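Local coordinates for protein DyP (Bjerkandera adusta, PDB 3VXJ) that is a heme b peroxidase of the dye-decolorizing family, probably oxidising phenols and dyes with hydrogen peroxide, at residues F95-D103 with F367-N376; L297-H308 with K384-I394. All coordinates share one frame; numbering follows the deposited sequence.

In the fold
The four segments alternate along the chain, in the order 95-103, 297-308, 367-376, 384-394, with the centres of the two contacts about 19 Å apart. Contact 1 joins helix 98-101, in the N-terminal family region, to helix 367-375 in the C-terminal one; contact 2 pairs two loops of the latter, the first leading into helix 308-312. Strand 420-430 of an antiparallel sheet meets side chains of both. Between the contacts, Gln371 NE2 probably bonds Ile394 O and Ala375 O the amide of Glu391. Both touch the heme: contact 2 supplies its axial histidine, while contact 1 lines its edge and ties that region to the N-terminal part.

Contact 1 of 2, residues F95-D103 with F367-N376; sequences FADAANLGD and FRFQQINWAN. With HEM (protoporphyrin IX containing Fe), chain B.
The guanidinium of Arg368 lies nearly coplanar with the carboxylate of Asp97, which meets it at the edge, their planes 12° apart; Ile372 CD1 covers one guanidinium face, over its centre, and Asn100 ND2 also lies at the edge. The second flat group, the Phe367 ring, receives Leu101 CD1 at its edge, in plane. These groups join the segment around short helix 98-101, in the N-terminal dimeric alpha+beta barrel region, to helix 367-375 of the C-terminal peroxidase region. The salt bridge is a side-on, two-point grip: Arg368 NE gives to Asp97 OD2 (2.8 Å) and Arg368 NH2 to Asp97 OD1 (2.9 Å), each on a syn lone pair. With CG anti to the backbone N (chi1 -164°) and an extended chain to NE, Arg368 reaches Asp97, just ahead of helix 98-101. Asn100 ND2 adds a bond to the anti side of Asp97 OD1, and Tyr427 OH also bonds OD2, so four bonds limit rotation of the carboxylate. Beside this salt bridge, Leu101 is a knob in a hole formed by Phe367, Arg368, Gln371 and Ile372; its CD2 lies 3.8 Å from Phe367 CE2 and 4.1 Å from Ile372 CD1. The Phe367 ring also approaches the heme vinyl, CD1 to CBC 3.6 Å, and Gln370 OE1 lies 3.4 Å from heme CAC, so the helix packs along the cofactor's edge. Gly102, with positive phi, ends helix 98-101 in a Schellman motif. Leu101 O accepts from Gln396 NE2, and Asn376 OD1 from Gln396 N. Asn376 ND2 hydrogen-bonds Leu101 O at 2.9 Å, from above the carbonyl plane.

Contact 2 of 2, residues L297-H308 with K384-I394; sequences LTDETRCPFGAH and KPITPGIEPII. With HEM (protoporphyrin IX containing Fe), chain B; 3DM (2,6-dimethoxyphenol), chain E.
Lys384 lies across the Phe305 ring. Its CB sits 3.6 Å from Phe305 CE2; CG, set beside the backbone N by chi1 of -60°, stands over the ring centre in a CH-pi contact, 3.8 Å from the centroid. CD passes Phe305 CE1 at 3.8 Å, CE runs on past CD1, and NZ ends on Leu297 O (2.8 Å), in the carbonyl plane on a lone pair, with Asp317 as its salt-bridge partner. Glu300 CG lies over the opposite face, offset toward the rim, and Pro388 CB packs on Phe305 CB. Thr298, Lys384 and Pro385 help line the pocket of a bound 2,6-dimethoxyphenol. At the other end, His308 ND1 donates to Glu391 OE1 (2.8 Å, 175°), in the imidazole plane but from above that of the carboxylate. The amide of Ile394 reaches OE1 from the other face and that of Ile393 binds OE2, fixing the carboxylate. An alanine in place of Glu391 would probably leave His308 ND1 and both amides without their acceptor and the imidazole freer to turn about its iron bond. Ile394 CG1 meets the ring edge at His308 CE1 (3.4 Å). His308 NE2 binds the heme iron at 2.2 Å, opposite a water: the proximal His-carboxylate arrangement of a heme peroxidase.

Contact 1 of 2, residues F95-D103 with F367-N376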
# COMPACT_ATOMS: atom_id res chain seq x y z
N PHE A 95 -4.26 -14.10 7.97
CA PHE A 95 -5.19 -15.13 7.49
C PHE A 95 -6.42 -15.20 8.41
O PHE A 95 -7.55 -15.27 7.92
CB PHE A 95 -4.47 -16.48 7.39
CG PHE A 95 -5.25 -17.57 6.68
CD1 PHE A 95 -5.91 -17.34 5.47
CD2 PHE A 95 -5.30 -18.85 7.22
CE1 PHE A 95 -6.61 -18.37 4.82
CE2 PHE A 95 -5.99 -19.89 6.58
CZ PHE A 95 -6.65 -19.63 5.39
N ALA A 96 -6.20 -15.12 9.72
CA ALA A 96 -7.29 -15.15 10.69
C ALA A 96 -8.19 -13.91 10.61
O ALA A 96 -9.32 -13.94 11.09
CB ALA A 96 -6.73 -15.27 12.10
N ASP A 97 -7.68 -12.85 9.99
CA ASP A 97 -8.40 -11.59 9.86
C ASP A 97 -9.01 -11.42 8.47
O ASP A 97 -9.76 -10.47 8.23
CB ASP A 97 -7.45 -10.42 10.15
CG ASP A 97 -8.17 -9.12 10.53
OD1 ASP A 97 -9.24 -9.19 11.18
OD2 ASP A 97 -7.65 -8.04 10.21
N ALA A 98 -8.70 -12.34 7.55
CA ALA A 98 -8.98 -12.14 6.13
C ALA A 98 -10.47 -12.04 5.83
O ALA A 98 -10.90 -11.20 5.04
CB ALA A 98 -8.31 -13.21 5.30
N ALA A 99 -11.27 -12.88 6.49
CA ALA A 99 -12.71 -12.82 6.30
C ALA A 99 -13.27 -11.46 6.74
O ALA A 99 -14.18 -10.93 6.10
CB ALA A 99 -13.40 -13.97 7.02
N ASN A 100 -12.72 -10.89 7.81
CA ASN A 100 -13.13 -9.56 8.25
C ASN A 100 -12.87 -8.49 7.22
O ASN A 100 -13.62 -7.53 7.11
CB ASN A 100 -12.46 -9.16 9.56
CG ASN A 100 -12.84 -10.06 10.71
OD1 ASN A 100 -14.00 -10.47 10.85
ND2 ASN A 100 -11.87 -10.38 11.55
N LEU A 101 -11.78 -8.67 6.46
CA LEU A 101 -11.43 -7.74 5.39
C LEU A 101 -12.33 -7.88 4.17
O LEU A 101 -12.33 -7.01 3.30
CB LEU A 101 -9.96 -7.91 4.98
CG LEU A 101 -8.89 -7.78 6.07
CD1 LEU A 101 -7.53 -8.24 5.56
CD2 LEU A 101 -8.83 -6.34 6.59
N GLY A 102 -13.09 -8.98 4.11
CA GLY A 102 -13.99 -9.24 2.98
C GLY A 102 -13.42 -10.22 1.96
O GLY A 102 -14.03 -10.45 0.91
N ASP A 103 -12.26 -10.79 2.27
CA ASP A 103 -11.57 -11.69 1.35
C ASP A 103 -12.36 -12.97 1.08
O ASP A 103 -12.99 -13.53 1.98
CB ASP A 103 -10.23 -12.15 1.93
CG ASP A 103 -9.17 -11.06 1.97
OD1 ASP A 103 -9.48 -9.85 1.86
OD2 ASP A 103 -8.00 -11.44 2.15
N PHE A 367 -4.41 0.64 7.46
CA PHE A 367 -4.90 -0.34 6.49
C PHE A 367 -6.30 -0.87 6.81
O PHE A 367 -7.18 -0.87 5.95
CB PHE A 367 -3.93 -1.52 6.43
CG PHE A 367 -4.49 -2.72 5.72
CD1 PHE A 367 -4.73 -2.68 4.34
CD2 PHE A 367 -4.87 -3.86 6.43
CE1 PHE A 367 -5.30 -3.77 3.68
CE2 PHE A 367 -5.42 -4.95 5.78
CZ PHE A 367 -5.65 -4.91 4.40
N ARG A 368 -6.49 -1.37 8.02
CA ARG A 368 -7.71 -2.08 8.33
C ARG A 368 -8.93 -1.17 8.38
O ARG A 368 -10.02 -1.56 7.99
CB ARG A 368 -7.54 -2.85 9.64
CG ARG A 368 -8.57 -3.91 9.88
CD ARG A 368 -8.14 -4.72 11.09
NE ARG A 368 -9.01 -5.87 11.32
CZ ARG A 368 -10.17 -5.83 11.97
NH1 ARG A 368 -10.63 -4.69 12.47
NH2 ARG A 368 -10.87 -6.95 12.12
N PHE A 369 -8.72 0.05 8.88
CA PHE A 369 -9.78 1.07 8.94
C PHE A 369 -10.18 1.52 7.54
O PHE A 369 -11.36 1.65 7.24
CB PHE A 369 -9.29 2.26 9.77
CG PHE A 369 -10.39 3.01 10.46
CD1 PHE A 369 -10.78 2.65 11.75
CD2 PHE A 369 -11.01 4.09 9.86
CE1 PHE A 369 -11.78 3.35 12.41
CE2 PHE A 369 -12.03 4.79 10.51
CZ PHE A 369 -12.40 4.41 11.80
N GLN A 370 -9.17 1.76 6.71
CA GLN A 370 -9.39 2.13 5.31
C GLN A 370 -10.15 1.04 4.56
O GLN A 370 -11.03 1.34 3.74
CB GLN A 370 -8.05 2.42 4.65
CG GLN A 370 -7.37 3.64 5.24
CD GLN A 370 -5.90 3.69 4.93
OE1 GLN A 370 -5.41 3.02 4.01
NE2 GLN A 370 -5.17 4.48 5.70
N GLN A 371 -9.83 -0.22 4.85
CA GLN A 371 -10.47 -1.35 4.18
C GLN A 371 -11.90 -1.60 4.68
O GLN A 371 -12.85 -1.66 3.88
CB GLN A 371 -9.64 -2.62 4.38
CG GLN A 371 -10.19 -3.83 3.60
CD GLN A 371 -10.09 -3.63 2.10
OE1 GLN A 371 -9.00 -3.41 1.57
NE2 GLN A 371 -11.23 -3.67 1.41
N ILE A 372 -12.05 -1.78 5.99
CA ILE A 372 -13.31 -2.23 6.55
C ILE A 372 -14.27 -1.06 6.77
O ILE A 372 -15.36 -1.01 6.19
CB ILE A 372 -13.11 -2.99 7.86
CG1 ILE A 372 -12.27 -4.26 7.62
CG2 ILE A 372 -14.46 -3.38 8.47
CD1 ILE A 372 -11.97 -5.05 8.88
N ASN A 373 -13.86 -0.12 7.62
CA ASN A 373 -14.74 0.96 8.03
C ASN A 373 -15.12 1.87 6.89
O ASN A 373 -16.19 2.47 6.90
CB ASN A 373 -14.10 1.81 9.13
CG ASN A 373 -13.76 1.00 10.36
OD1 ASN A 373 -13.01 0.03 10.30
ND2 ASN A 373 -14.31 1.42 11.50
N TRP A 374 -14.23 1.97 5.90
CA TRP A 374 -14.41 2.92 4.82
C TRP A 374 -14.72 2.25 3.47
O TRP A 374 -15.86 2.35 3.00
CB TRP A 374 -13.20 3.86 4.74
CG TRP A 374 -13.13 4.81 5.92
CD1 TRP A 374 -14.11 5.07 6.85
CD2 TRP A 374 -12.02 5.64 6.26
NE1 TRP A 374 -13.67 6.02 7.74
CE2 TRP A 374 -12.39 6.38 7.41
CE3 TRP A 374 -10.74 5.83 5.72
CZ2 TRP A 374 -11.54 7.29 8.01
CZ3 TRP A 374 -9.89 6.73 6.32
CH2 TRP A 374 -10.30 7.46 7.46
N ALA A 375 -13.74 1.58 2.87
CA ALA A 375 -13.92 1.01 1.53
C ALA A 375 -15.09 0.02 1.43
O ALA A 375 -15.83 0.04 0.46
CB ALA A 375 -12.63 0.38 1.04
N ASN A 376 -15.23 -0.85 2.43
CA ASN A 376 -16.27 -1.89 2.45
C ASN A 376 -17.64 -1.40 2.91
O ASN A 376 -18.61 -2.16 2.93
CB ASN A 376 -15.87 -3.04 3.38
CG ASN A 376 -14.72 -3.87 2.84
OD1 ASN A 376 -14.21 -3.64 1.73
ND2 ASN A 376 -14.28 -4.83 3.63
CHA HEM B . -3.97 5.87 -3.35
CHB HEM B . -4.00 2.18 -6.47
CHC HEM B . -5.04 -0.90 -2.90
CHD HEM B . -4.98 2.76 0.26
C1A HEM B . -3.92 5.15 -4.51
C2A HEM B . -3.72 5.70 -5.83
C3A HEM B . -3.74 4.67 -6.69
C4A HEM B . -3.92 3.45 -5.94
CMA HEM B . -3.56 4.73 -8.22
CAA HEM B . -3.58 7.20 -6.14
CBA HEM B . -2.16 7.76 -6.07
CGA HEM B . -1.62 7.90 -4.67
O1A HEM B . -2.07 8.77 -3.90
O2A HEM B . -0.68 7.12 -4.32
C1B HEM B . -4.27 1.02 -5.78
C2B HEM B . -4.36 -0.31 -6.36
C3B HEM B . -4.64 -1.17 -5.36
C4B HEM B . -4.73 -0.40 -4.13
CMB HEM B . -4.17 -0.61 -7.86
CAB HEM B . -4.82 -2.70 -5.43
CBB HEM B . -4.28 -3.43 -6.40
C1C HEM B . -5.16 -0.17 -1.74
C2C HEM B . -5.55 -0.69 -0.45
C3C HEM B . -5.55 0.33 0.43
C4C HEM B . -5.15 1.52 -0.30
CMC HEM B . -5.88 -2.17 -0.17
CAC HEM B . -5.88 0.32 1.94
CBC HEM B . -6.85 -0.46 2.45
C1D HEM B . -4.64 3.90 -0.42
C2D HEM B . -4.37 5.16 0.23
C3D HEM B . -4.07 6.12 -0.88
C4D HEM B . -4.18 5.36 -2.09
CMD HEM B . -4.39 5.52 1.73
CAD HEM B . -3.75 7.61 -0.68
CBD HEM B . -5.07 8.35 -0.51
CGD HEM B . -4.87 9.81 -0.26
O1D HEM B . -5.50 10.63 -0.99
O2D HEM B . -4.09 10.18 0.64
NA HEM B . -4.07 3.79 -4.62
NB HEM B . -4.54 0.94 -4.42
NC HEM B . -4.96 1.18 -1.62
ND HEM B . -4.49 4.04 -1.79
FE HEM B . -4.58 2.49 -3.13
O HOH W 1 -2.62 2.28 -2.88

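Contact 2 of 2, residues L297-H308 with K384-I394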
# COMPACT_ATOMS: atom_id res chain seq x y z
N LEU A 297 -18.47 18.34 -1.10
CA LEU A 297 -18.92 17.56 0.05
C LEU A 297 -20.34 17.03 -0.11
O LEU A 297 -20.67 15.98 0.44
CB LEU A 297 -18.83 18.37 1.35
CG LEU A 297 -17.45 18.85 1.81
CD1 LEU A 297 -17.60 19.89 2.92
CD2 LEU A 297 -16.58 17.68 2.29
N THR A 298 -21.18 17.74 -0.85
CA THR A 298 -22.60 17.40 -0.91
C THR A 298 -23.11 17.17 -2.34
O THR A 298 -24.30 17.27 -2.61
CB THR A 298 -23.48 18.42 -0.14
OG1 THR A 298 -23.22 19.74 -0.60
CG2 THR A 298 -23.20 18.35 1.36
N ASP A 299 -22.19 16.85 -3.25
CA ASP A 299 -22.54 16.47 -4.61
C ASP A 299 -21.40 15.64 -5.18
O ASP A 299 -20.31 15.63 -4.61
CB ASP A 299 -22.80 17.70 -5.47
CG ASP A 299 -23.64 17.38 -6.68
OD1 ASP A 299 -24.88 17.29 -6.53
OD2 ASP A 299 -23.08 17.21 -7.78
N GLU A 300 -21.65 14.95 -6.30
CA GLU A 300 -20.65 14.05 -6.88
C GLU A 300 -20.14 14.49 -8.25
O GLU A 300 -19.39 13.75 -8.89
CB GLU A 300 -21.17 12.61 -6.95
CG GLU A 300 -21.60 12.11 -5.59
CD GLU A 300 -21.92 10.64 -5.58
OE1 GLU A 300 -20.97 9.84 -5.62
OE2 GLU A 300 -23.13 10.29 -5.50
N THR A 301 -20.49 15.68 -8.71
CA THR A 301 -19.98 16.08 -10.02
C THR A 301 -18.46 16.10 -10.08
O THR A 301 -17.86 15.56 -11.01
CB THR A 301 -20.53 17.42 -10.47
OG1 THR A 301 -21.93 17.26 -10.67
CG2 THR A 301 -19.88 17.86 -11.80
N ARG A 302 -17.82 16.72 -9.09
CA ARG A 302 -16.37 16.81 -9.15
C ARG A 302 -15.67 15.49 -8.80
O ARG A 302 -14.62 15.20 -9.34
CB ARG A 302 -15.86 17.96 -8.27
CG ARG A 302 -16.35 19.32 -8.74
CD ARG A 302 -15.70 20.48 -7.99
NE ARG A 302 -14.33 20.70 -8.44
CZ ARG A 302 -13.98 21.47 -9.47
NH1 ARG A 302 -14.89 22.09 -10.19
NH2 ARG A 302 -12.70 21.60 -9.80
N CYS A 303 -16.24 14.72 -7.87
CA CYS A 303 -15.67 13.43 -7.46
C CYS A 303 -16.75 12.57 -6.84
O CYS A 303 -17.47 13.05 -5.96
CB CYS A 303 -14.54 13.65 -6.44
SG CYS A 303 -13.60 12.16 -6.03
N PRO A 304 -16.86 11.28 -7.26
CA PRO A 304 -17.80 10.41 -6.53
C PRO A 304 -17.45 10.28 -5.05
O PRO A 304 -16.27 10.39 -4.67
CB PRO A 304 -17.64 9.05 -7.23
CG PRO A 304 -17.03 9.38 -8.58
CD PRO A 304 -16.13 10.54 -8.31
N PHE A 305 -18.45 10.03 -4.22
CA PHE A 305 -18.21 9.82 -2.80
C PHE A 305 -17.39 8.56 -2.55
O PHE A 305 -16.65 8.49 -1.57
CB PHE A 305 -19.52 9.72 -2.01
CG PHE A 305 -20.39 10.95 -2.10
CD1 PHE A 305 -19.86 12.23 -1.92
CD2 PHE A 305 -21.76 10.83 -2.31
CE1 PHE A 305 -20.67 13.36 -2.00
CE2 PHE A 305 -22.58 11.95 -2.40
CZ PHE A 305 -22.03 13.22 -2.23
N GLY A 306 -17.51 7.57 -3.44
CA GLY A 306 -16.91 6.25 -3.27
C GLY A 306 -15.66 5.94 -4.09
O GLY A 306 -15.23 4.79 -4.13
N ALA A 307 -15.06 6.96 -4.71
CA ALA A 307 -13.79 6.80 -5.43
C ALA A 307 -12.68 6.30 -4.49
O ALA A 307 -12.66 6.64 -3.30
CB ALA A 307 -13.39 8.12 -6.07
N HIS A 308 -11.76 5.50 -5.03
CA HIS A 308 -10.71 4.88 -4.24
C HIS A 308 -10.02 5.83 -3.28
O HIS A 308 -9.97 5.56 -2.08
CB HIS A 308 -9.68 4.21 -5.17
CG HIS A 308 -8.57 3.51 -4.44
ND1 HIS A 308 -8.77 2.35 -3.72
CD2 HIS A 308 -7.25 3.80 -4.32
CE1 HIS A 308 -7.63 1.96 -3.19
NE2 HIS A 308 -6.68 2.81 -3.54
N LYS A 384 -24.14 11.95 3.38
CA LYS A 384 -24.18 12.30 1.96
C LYS A 384 -25.60 12.15 1.39
O LYS A 384 -26.37 11.31 1.88
CB LYS A 384 -23.20 11.45 1.15
CG LYS A 384 -21.73 11.57 1.57
CD LYS A 384 -21.29 13.01 1.75
CE LYS A 384 -19.80 13.07 1.94
NZ LYS A 384 -19.31 14.43 2.30
N PRO A 385 -25.95 12.96 0.37
CA PRO A 385 -27.31 12.90 -0.20
C PRO A 385 -27.58 11.65 -1.06
O PRO A 385 -28.74 11.37 -1.37
CB PRO A 385 -27.38 14.17 -1.05
CG PRO A 385 -25.97 14.45 -1.43
CD PRO A 385 -25.18 14.08 -0.20
N ILE A 386 -26.52 10.95 -1.46
CA ILE A 386 -26.62 9.71 -2.23
C ILE A 386 -25.71 8.69 -1.54
O ILE A 386 -24.58 9.02 -1.21
CB ILE A 386 -26.19 9.89 -3.73
CG1 ILE A 386 -27.09 10.92 -4.42
CG2 ILE A 386 -26.22 8.55 -4.48
CD1 ILE A 386 -26.72 11.21 -5.86
N THR A 387 -26.21 7.48 -1.33
CA THR A 387 -25.39 6.39 -0.77
C THR A 387 -24.09 6.25 -1.56
O THR A 387 -24.13 6.06 -2.78
CB THR A 387 -26.15 5.06 -0.83
OG1 THR A 387 -27.35 5.19 -0.05
CG2 THR A 387 -25.30 3.91 -0.27
N PRO A 388 -22.93 6.35 -0.88
CA PRO A 388 -21.67 6.21 -1.65
C PRO A 388 -21.47 4.83 -2.30
O PRO A 388 -21.05 4.75 -3.45
CB PRO A 388 -20.59 6.50 -0.60
CG PRO A 388 -21.26 7.42 0.36
CD PRO A 388 -22.69 6.91 0.46
N GLY A 389 -21.77 3.77 -1.56
CA GLY A 389 -21.55 2.43 -2.10
C GLY A 389 -20.16 1.89 -1.80
O GLY A 389 -19.41 2.44 -0.99
N ILE A 390 -19.84 0.78 -2.47
CA ILE A 390 -18.63 0.02 -2.22
C ILE A 390 -17.51 0.53 -3.12
O ILE A 390 -17.71 0.72 -4.32
CB ILE A 390 -18.89 -1.49 -2.48
CG1 ILE A 390 -20.09 -1.97 -1.65
CG2 ILE A 390 -17.62 -2.32 -2.24
CD1 ILE A 390 -20.02 -1.58 -0.16
N GLU A 391 -16.33 0.77 -2.55
CA GLU A 391 -15.21 1.30 -3.30
C GLU A 391 -14.90 0.32 -4.46
O GLU A 391 -14.67 -0.87 -4.22
CB GLU A 391 -14.02 1.46 -2.36
CG GLU A 391 -12.94 2.41 -2.86
CD GLU A 391 -12.10 1.80 -3.95
OE1 GLU A 391 -11.22 0.98 -3.61
OE2 GLU A 391 -12.32 2.15 -5.14
N PRO A 392 -14.93 0.82 -5.71
CA PRO A 392 -14.85 -0.10 -6.86
C PRO A 392 -13.52 -0.82 -7.07
O PRO A 392 -13.51 -1.87 -7.71
CB PRO A 392 -15.17 0.79 -8.06
CG PRO A 392 -14.82 2.19 -7.59
CD PRO A 392 -15.22 2.20 -6.14
N ILE A 393 -12.41 -0.27 -6.57
CA ILE A 393 -11.10 -0.90 -6.77
C ILE A 393 -10.84 -2.01 -5.76
O ILE A 393 -10.57 -3.15 -6.15
CB ILE A 393 -9.97 0.16 -6.82
CG1 ILE A 393 -10.28 1.24 -7.87
CG2 ILE A 393 -8.61 -0.49 -7.07
CD1 ILE A 393 -10.66 0.73 -9.28
N ILE A 394 -10.93 -1.70 -4.46
CA ILE A 394 -10.63 -2.72 -3.43
C ILE A 394 -11.73 -2.99 -2.41
O ILE A 394 -11.54 -3.78 -1.51
CB ILE A 394 -9.23 -2.52 -2.74
CG1 ILE A 394 -8.99 -1.08 -2.31
CG2 ILE A 394 -8.10 -3.02 -3.65
CD1 ILE A 394 -9.71 -0.69 -1.03
CHA HEM B . -3.97 5.87 -3.35
CHB HEM B . -4.00 2.18 -6.47
CHC HEM B . -5.04 -0.90 -2.90
CHD HEM B . -4.98 2.76 0.26
C1A HEM B . -3.92 5.15 -4.51
C2A HEM B . -3.72 5.70 -5.83
C3A HEM B . -3.74 4.67 -6.69
C4A HEM B . -3.92 3.45 -5.94
CMA HEM B . -3.56 4.73 -8.22
CAA HEM B . -3.58 7.20 -6.14
CBA HEM B . -2.16 7.76 -6.07
CGA HEM B . -1.62 7.90 -4.67
O1A HEM B . -2.07 8.77 -3.90
O2A HEM B . -0.68 7.12 -4.32
C1B HEM B . -4.27 1.02 -5.78
C2B HEM B . -4.36 -0.31 -6.36
C3B HEM B . -4.64 -1.17 -5.36
C4B HEM B . -4.73 -0.40 -4.13
CMB HEM B . -4.17 -0.61 -7.86
CAB HEM B . -4.82 -2.70 -5.43
CBB HEM B . -4.28 -3.43 -6.40
C1C HEM B . -5.16 -0.17 -1.74
C2C HEM B . -5.55 -0.69 -0.45
C3C HEM B . -5.55 0.33 0.43
C4C HEM B . -5.15 1.52 -0.30
CMC HEM B . -5.88 -2.17 -0.17
CAC HEM B . -5.88 0.32 1.94
CBC HEM B . -6.85 -0.46 2.45
C1D HEM B . -4.64 3.90 -0.42
C2D HEM B . -4.37 5.16 0.23
C3D HEM B . -4.07 6.12 -0.88
C4D HEM B . -4.18 5.36 -2.09
CMD HEM B . -4.39 5.52 1.73
CAD HEM B . -3.75 7.61 -0.68
CBD HEM B . -5.07 8.35 -0.51
CGD HEM B . -4.87 9.81 -0.26
O1D HEM B . -5.50 10.63 -0.99
O2D HEM B . -4.09 10.18 0.64
NA HEM B . -4.07 3.79 -4.62
NB HEM B . -4.54 0.94 -4.42
NC HEM B . -4.96 1.18 -1.62
ND HEM B . -4.49 4.04 -1.79
FE HEM B . -4.58 2.49 -3.13
O1 3DM E . -25.56 16.14 2.71
C1 3DM E . -26.89 16.15 2.38
C2 3DM E . -27.41 17.21 1.64
O2 3DM E . -26.55 18.21 1.27
C7 3DM E . -27.16 19.36 0.65
C3 3DM E . -28.77 17.21 1.30
C4 3DM E . -29.59 16.16 1.71
C5 3DM E . -29.07 15.10 2.45
C6 3DM E . -27.71 15.09 2.79
O3 3DM E . -27.14 14.07 3.51
C8 3DM E . -28.04 13.28 4.30
O HOH W 2 -22.90 7.69 -4.76
O HOH W 3 -20.03 6.98 -4.71
O HOH W 1 -2.62 2.28 -2.88